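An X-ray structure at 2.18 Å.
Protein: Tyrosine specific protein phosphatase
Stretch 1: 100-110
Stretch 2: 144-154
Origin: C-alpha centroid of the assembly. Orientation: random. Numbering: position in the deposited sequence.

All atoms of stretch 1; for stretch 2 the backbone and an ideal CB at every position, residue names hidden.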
ATOM      1  N   GLY A 100       1.627  -0.942   3.969  1.00 38.46           N
ATOM      2  CA  GLY A 100       2.149   0.298   4.517  1.00 37.30           C
ATOM      3  C   GLY A 100       2.662   1.242   3.442  1.00 35.89           C
ATOM      4  O   GLY A 100       3.032   2.386   3.726  1.00 36.21           O
ATOM      5  N   ILE A 101       2.687   0.765   2.202  1.00 32.41           N
ATOM      6  CA  ILE A 101       3.127   1.602   1.088  1.00 38.79           C
ATOM      7  C   ILE A 101       2.280   2.873   0.883  1.00 43.44           C
ATOM      8  O   ILE A 101       2.845   3.932   0.603  1.00 42.44           O
ATOM      9  CB  ILE A 101       3.292   0.792  -0.220  1.00 35.76           C
ATOM     10  CG1 ILE A 101       4.553  -0.066  -0.145  1.00 35.15           C
ATOM     11  CG2 ILE A 101       3.368   1.705  -1.461  1.00 29.92           C
ATOM     12  CD1 ILE A 101       4.666  -1.084  -1.295  1.00 31.15           C
ATOM     13  N   PRO A 102       0.936   2.785   1.038  1.00 41.64           N
ATOM     14  CA  PRO A 102       0.188   4.033   0.848  1.00 39.54           C
ATOM     15  C   PRO A 102       0.603   5.092   1.876  1.00 40.27           C
ATOM     16  O   PRO A 102       0.695   6.281   1.527  1.00 37.26           O
ATOM     17  CB  PRO A 102      -1.270   3.613   1.076  1.00 38.10           C
ATOM     18  CG  PRO A 102      -1.303   2.144   0.782  1.00 36.79           C
ATOM     19  CD  PRO A 102       0.036   1.626   1.225  1.00 38.52           C
ATOM     20  N   ASP A 103       0.834   4.666   3.118  1.00 31.07           N
ATOM     21  CA  ASP A 103       1.350   5.559   4.158  1.00 36.14           C
ATOM     22  C   ASP A 103       2.681   6.173   3.744  1.00 36.07           C
ATOM     23  O   ASP A 103       2.931   7.369   3.944  1.00 35.80           O
ATOM     24  CB  ASP A 103       1.562   4.783   5.454  1.00 46.52           C
ATOM     25  CG  ASP A 103       0.298   4.099   5.938  1.00 61.98           C
ATOM     26  OD1 ASP A 103      -0.157   3.130   5.271  1.00 60.49           O
ATOM     27  OD2 ASP A 103      -0.227   4.530   6.989  1.00 60.76           O
ATOM     28  N   PHE A 104       3.542   5.346   3.175  1.00 34.56           N
ATOM     29  CA  PHE A 104       4.888   5.785   2.832  1.00 32.75           C
ATOM     30  C   PHE A 104       4.795   6.858   1.746  1.00 37.98           C
ATOM     31  O   PHE A 104       5.397   7.935   1.862  1.00 38.16           O
ATOM     32  CB  PHE A 104       5.704   4.582   2.362  1.00 27.94           C
ATOM     33  CG  PHE A 104       7.132   4.901   1.981  1.00 34.42           C
ATOM     34  CD1 PHE A 104       8.068   5.250   2.947  1.00 31.09           C
ATOM     35  CD2 PHE A 104       7.542   4.816   0.658  1.00 32.83           C
ATOM     36  CE1 PHE A 104       9.391   5.518   2.589  1.00 36.77           C
ATOM     37  CE2 PHE A 104       8.863   5.091   0.292  1.00 28.93           C
ATOM     38  CZ  PHE A 104       9.784   5.436   1.255  1.00 33.59           C
ATOM     39  N   LEU A 105       4.017   6.573   0.708  1.00 33.25           N
ATOM     40  CA  LEU A 105       3.872   7.504  -0.412  1.00 35.27           C
ATOM     41  C   LEU A 105       3.188   8.792   0.029  1.00 38.35           C
ATOM     42  O   LEU A 105       3.536   9.893  -0.432  1.00 37.34           O
ATOM     43  CB  LEU A 105       3.099   6.855  -1.570  1.00 33.42           C
ATOM     44  CG  LEU A 105       3.762   5.623  -2.203  1.00 32.08           C
ATOM     45  CD1 LEU A 105       2.980   5.100  -3.425  1.00 32.37           C
ATOM     46  CD2 LEU A 105       5.198   5.894  -2.582  1.00 30.05           C
ATOM     47  N   ALA A 106       2.205   8.654   0.917  1.00 36.77           N
ATOM     48  CA  ALA A 106       1.490   9.820   1.427  1.00 36.91           C
ATOM     49  C   ALA A 106       2.443  10.726   2.196  1.00 38.81           C
ATOM     50  O   ALA A 106       2.346  11.960   2.124  1.00 42.11           O
ATOM     51  CB  ALA A 106       0.340   9.394   2.323  1.00 43.90           C
ATOM     52  N   MET A 107       3.340  10.104   2.956  1.00 45.30           N
ATOM     53  CA  MET A 107       4.367  10.832   3.688  1.00 42.76           C
ATOM     54  C   MET A 107       5.250  11.596   2.720  1.00 38.20           C
ATOM     55  O   MET A 107       5.470  12.791   2.907  1.00 41.13           O
ATOM     56  CB  MET A 107       5.219   9.879   4.532  1.00 40.81           C
ATOM     57  CG  MET A 107       6.308  10.574   5.349  1.00 43.78           C
ATOM     58  SD  MET A 107       7.876  10.773   4.447  1.00 46.72           S
ATOM     59  CE  MET A 107       8.155   9.064   3.942  1.00 46.19           C
ATOM     60  N   LEU A 108       5.747  10.909   1.686  1.00 33.66           N
ATOM     61  CA  LEU A 108       6.606  11.547   0.695  1.00 37.83           C
ATOM     62  C   LEU A 108       5.897  12.751   0.113  1.00 43.86           C
ATOM     63  O   LEU A 108       6.502  13.808  -0.106  1.00 42.69           O
ATOM     64  CB  LEU A 108       6.930  10.582  -0.441  1.00 40.15           C
ATOM     65  CG  LEU A 108       7.813   9.396  -0.097  1.00 40.94           C
ATOM     66  CD1 LEU A 108       8.083   8.584  -1.358  1.00 30.35           C
ATOM     67  CD2 LEU A 108       9.109   9.933   0.519  1.00 37.14           C
ATOM     68  N   TYR A 109       4.599  12.583  -0.121  1.00 46.95           N
ATOM     69  CA  TYR A 109       3.810  13.602  -0.781  1.00 38.28           C
ATOM     70  C   TYR A 109       3.524  14.791   0.124  1.00 43.27           C
ATOM     71  O   TYR A 109       3.737  15.936  -0.269  1.00 46.40           O
ATOM     72  CB  TYR A 109       2.495  13.014  -1.301  1.00 39.03           C
ATOM     73  CG  TYR A 109       1.690  14.027  -2.067  1.00 46.09           C
ATOM     74  CD1 TYR A 109       1.989  14.316  -3.398  1.00 43.76           C
ATOM     75  CD2 TYR A 109       0.649  14.722  -1.461  1.00 54.06           C
ATOM     76  CE1 TYR A 109       1.264  15.263  -4.103  1.00 55.93           C
ATOM     77  CE2 TYR A 109      -0.085  15.671  -2.164  1.00 61.09           C
ATOM     78  CZ  TYR A 109       0.228  15.931  -3.482  1.00 64.61           C
ATOM     79  OH  TYR A 109      -0.492  16.871  -4.183  1.00 74.35           O
ATOM     80  N   GLU A 110       3.001  14.525   1.316  1.00 44.01           N
ATOM     81  CA  GLU A 110       2.643  15.596   2.243  1.00 48.56           C
ATOM     82  C   GLU A 110       3.877  16.365   2.738  1.00 51.59           C
ATOM     83  O   GLU A 110       3.826  17.586   2.913  1.00 56.77           O
ATOM     84  CB  GLU A 110       1.858  15.037   3.438  1.00 57.32           C
ATOM     85  CG  GLU A 110       1.242  16.115   4.339  1.00 80.31           C
ATOM     86  CD  GLU A 110       1.546  15.895   5.811  1.00 95.12           C
ATOM     87  OE1 GLU A 110       1.738  14.727   6.212  1.00 97.57           O
ATOM     88  OE2 GLU A 110       1.600  16.893   6.565  1.00101.11           O
ATOM     89  N   UNK A 144      -0.874   3.008  -8.930  1.00 36.85           N
ATOM     90  CA  UNK A 144      -1.638   3.732  -7.909  1.00 32.62           C
ATOM     91  C   UNK A 144      -1.812   2.926  -6.612  1.00 38.25           C
ATOM     92  O   UNK A 144      -1.741   1.686  -6.619  1.00 33.18           O
ATOM     93  CB  UNK A 144      -3.013   4.107  -8.466  1.00 32.62           C
ATOM     94  N   UNK A 145      -1.996   3.636  -5.499  1.00 37.17           N
ATOM     95  CA  UNK A 145      -2.434   3.006  -4.260  1.00 36.74           C
ATOM     96  C   UNK A 145      -3.857   3.464  -3.995  1.00 41.62           C
ATOM     97  O   UNK A 145      -4.260   4.567  -4.394  1.00 35.84           O
ATOM     98  CB  UNK A 145      -1.510   3.351  -3.091  1.00 36.74           C
ATOM     99  N   UNK A 146      -4.639   2.604  -3.364  1.00 34.97           N
ATOM    100  CA  UNK A 146      -6.021   2.942  -3.094  1.00 43.91           C
ATOM    101  C   UNK A 146      -6.131   3.578  -1.707  1.00 43.49           C
ATOM    102  O   UNK A 146      -7.005   4.418  -1.462  1.00 45.74           O
ATOM    103  CB  UNK A 146      -6.911   1.702  -3.199  1.00 43.91           C
ATOM    104  N   UNK A 147      -5.230   3.173  -0.811  1.00 37.13           N
ATOM    105  CA  UNK A 147      -5.247   3.630   0.569  1.00 49.80           C
ATOM    106  C   UNK A 147      -4.999   5.118   0.716  1.00 52.73           C
ATOM    107  O   UNK A 147      -4.470   5.759  -0.194  1.00 46.89           O
ATOM    108  CB  UNK A 147      -4.201   2.861   1.379  1.00 49.80           C
ATOM    109  N   UNK A 148      -5.385   5.664   1.868  1.00 58.94           N
ATOM    110  CA  UNK A 148      -5.167   7.073   2.177  1.00 54.29           C
ATOM    111  C   UNK A 148      -5.775   8.008   1.133  1.00 54.81           C
ATOM    112  O   UNK A 148      -5.149   8.992   0.736  1.00 56.19           O
ATOM    113  CB  UNK A 148      -3.667   7.349   2.301  1.00 54.29           C
ATOM    114  N   UNK A 149      -6.984   7.672   0.681  1.00 50.55           N
ATOM    115  CA  UNK A 149      -7.713   8.450  -0.325  1.00 61.63           C
ATOM    116  C   UNK A 149      -7.056   8.513  -1.709  1.00 57.30           C
ATOM    117  O   UNK A 149      -7.473   9.303  -2.570  1.00 59.02           O
ATOM    118  CB  UNK A 149      -7.898   9.878   0.193  1.00 61.63           C
ATOM    119  N   UNK A 150      -6.039   7.677  -1.912  1.00 54.15           N
ATOM    120  CA  UNK A 150      -5.472   7.456  -3.228  1.00 49.77           C
ATOM    121  C   UNK A 150      -4.315   8.343  -3.650  1.00 48.19           C
ATOM    122  O   UNK A 150      -4.397   9.571  -3.602  1.00 47.22           O
ATOM    123  CB  UNK A 150      -6.589   7.610  -4.262  1.00 49.77           C
ATOM    124  N   UNK A 151      -3.230   7.711  -4.078  1.00 41.44           N
ATOM    125  CA  UNK A 151      -2.127   8.429  -4.709  1.00 43.29           C
ATOM    126  C   UNK A 151      -1.742   7.695  -5.980  1.00 44.34           C
ATOM    127  O   UNK A 151      -1.904   6.471  -6.088  1.00 42.78           O
ATOM    128  CB  UNK A 151      -0.930   8.556  -3.765  1.00 43.29           C
ATOM    129  N   UNK A 152      -1.244   8.445  -6.950  1.00 39.05           N
ATOM    130  CA  UNK A 152      -0.692   7.846  -8.148  1.00 36.88           C
ATOM    131  C   UNK A 152       0.779   8.219  -8.169  1.00 43.12           C
ATOM    132  O   UNK A 152       1.145   9.343  -7.811  1.00 48.12           O
ATOM    133  CB  UNK A 152      -1.419   8.310  -9.412  1.00 36.88           C
ATOM    134  N   UNK A 153       1.633   7.275  -8.542  1.00 41.03           N
ATOM    135  CA  UNK A 153       3.050   7.576  -8.726  1.00 32.24           C
ATOM    136  C   UNK A 153       3.462   7.194 -10.159  1.00 42.16           C
ATOM    137  O   UNK A 153       3.091   6.121 -10.665  1.00 36.18           O
ATOM    138  CB  UNK A 153       3.902   6.834  -7.695  1.00 32.24           C
ATOM    139  N   UNK A 154       4.184   8.090 -10.829  1.00 36.42           N
ATOM    140  CA  UNK A 154       4.432   7.934 -12.258  1.00 32.18           C
ATOM    141  C   UNK A 154       5.884   8.178 -12.585  1.00 32.62           C
ATOM    142  O   UNK A 154       6.595   8.870 -11.846  1.00 38.47           O
ATOM    143  CB  UNK A 154       3.547   8.884 -13.067  1.00 32.18           C
TER

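Stretch 2 is a hairpin laid across the helix 101-110: its strand 151-154 crosses the helix at 77°, and the loop before it comes down beside the first helical turn. Position 144 begins with CA-to-CB pointing away from the helix and nothing of stretch 1 near its CB, so the contact sets no demand; it is Ala144.

At position 145, in extended strand geometry, CA-to-CB points toward the helix. The ideal CB lies 4.1 Å from Pro102 CG and 4.8 Å from Leu105 CD1, a wholly apolar setting in which valine, isoleucine or leucine would be reasonable. The residue is Val145, whose CG1 reaches 4.0 Å from both Ile101 CG2 and Leu105 CD1, while its CB packs 4.0 Å from Pro102 CG.

Position 146 points away and could be of many types; it is Ser146, its OG hydrogen-bonded elsewhere in the structure.

At position 147 the direction is again toward the helix, but an ideal CB would stand 3.0 Å from Pro102 CB, too close for comfort. Glycine suits best, and Gly147 lets its CA approach Pro102 CB to 4.0 Å. It also starts a type I' turn that ends at position 150.

Position 148 has phi/psi of 56/42, a left-handed conformation that favors asparagine, aspartate or glycine. Its CB points toward the helix, 4.5 Å from Ala106 CB and 4.6 Å from Pro102 O, so a short polar side chain could approach that carbonyl. Asn148 fits both conditions: with chi1 in m, ND2 comes within 3.1 Å of Pro102 O and also 4.0 Å from Ala106 CB.

Position 149, likewise left-handed, is out of reach of stretch 1; the backbone angles would favor glycine or asparagine, but the contact sets no demand, and the residue is Cys149, which makes no contact with stretch 1. At position 150, phi/psi of 91/127 would jam a CB against the preceding carbonyl oxygen, which calls for glycine. Gly150 closes the turn, its N donating to Gly147 O at 3.0 Å.

Position 151 returns to a strand and points toward the helix, with its ideal CB 4.9 Å from Leu105 CB. A long apolar side chain could exploit the helix surface beyond. Leu151 does so: CD1 lies 3.9 Å from Ala106 CB, and CD2 3.7 Å from Tyr109 CB.

Strand alternation turns position 152 away, leaving the choice open; it is Thr152. Position 153 faces the helix again, its ideal CB 4.7 Å from Leu105 CD1, and a beta-branched aliphatic would suit both strand and neighbor. Ile153 places CG2 4.2 Å from Leu105 CD1. Position 154 is out of reach of stretch 1, so the contact leaves the choice open; it is Ser154.

Stretch 2 144-154: AVSGNCGLTIS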
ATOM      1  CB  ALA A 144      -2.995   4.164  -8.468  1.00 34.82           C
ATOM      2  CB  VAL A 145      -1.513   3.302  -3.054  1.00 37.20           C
ATOM      3  CG1 VAL A 145      -0.164   2.594  -3.211  1.00 28.74           C
ATOM      4  CG2 VAL A 145      -1.329   4.817  -2.852  1.00 34.61           C
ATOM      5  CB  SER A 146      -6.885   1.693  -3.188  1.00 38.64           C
ATOM      6  OG  SER A 146      -8.216   1.979  -2.804  1.00 42.96           O
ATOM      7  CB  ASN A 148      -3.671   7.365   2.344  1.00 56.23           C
ATOM      8  CG  ASN A 148      -3.057   6.631   3.527  1.00 58.50           C
ATOM      9  OD1 ASN A 148      -3.700   6.441   4.557  1.00 65.71           O
ATOM     10  ND2 ASN A 148      -1.810   6.218   3.382  1.00 55.78           N
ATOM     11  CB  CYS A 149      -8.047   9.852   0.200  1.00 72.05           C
ATOM     12  SG  CYS A 149      -9.228   9.795   1.566  1.00 77.99           S
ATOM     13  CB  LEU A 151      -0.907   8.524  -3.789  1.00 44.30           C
ATOM     14  CG  LEU A 151      -0.985   9.357  -2.504  1.00 57.44           C
ATOM     15  CD1 LEU A 151      -1.005   8.471  -1.260  1.00 66.79           C
ATOM     16  CD2 LEU A 151       0.176  10.336  -2.432  1.00 51.66           C
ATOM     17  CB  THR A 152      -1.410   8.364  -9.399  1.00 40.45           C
ATOM     18  OG1 THR A 152      -2.781   7.940  -9.368  1.00 52.17           O
ATOM     19  CG2 THR A 152      -0.743   7.852 -10.680  1.00 39.31           C
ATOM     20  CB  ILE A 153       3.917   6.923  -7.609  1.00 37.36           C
ATOM     21  CG1 ILE A 153       5.410   7.200  -7.821  1.00 30.10           C
ATOM     22  CG2 ILE A 153       3.650   5.453  -7.508  1.00 40.36           C
ATOM     23  CD1 ILE A 153       6.286   6.667  -6.649  1.00 35.07           C
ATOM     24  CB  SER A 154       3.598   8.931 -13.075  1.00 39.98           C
ATOM     25  OG  SER A 154       2.261   8.979 -12.633  1.00 54.91           O
TER
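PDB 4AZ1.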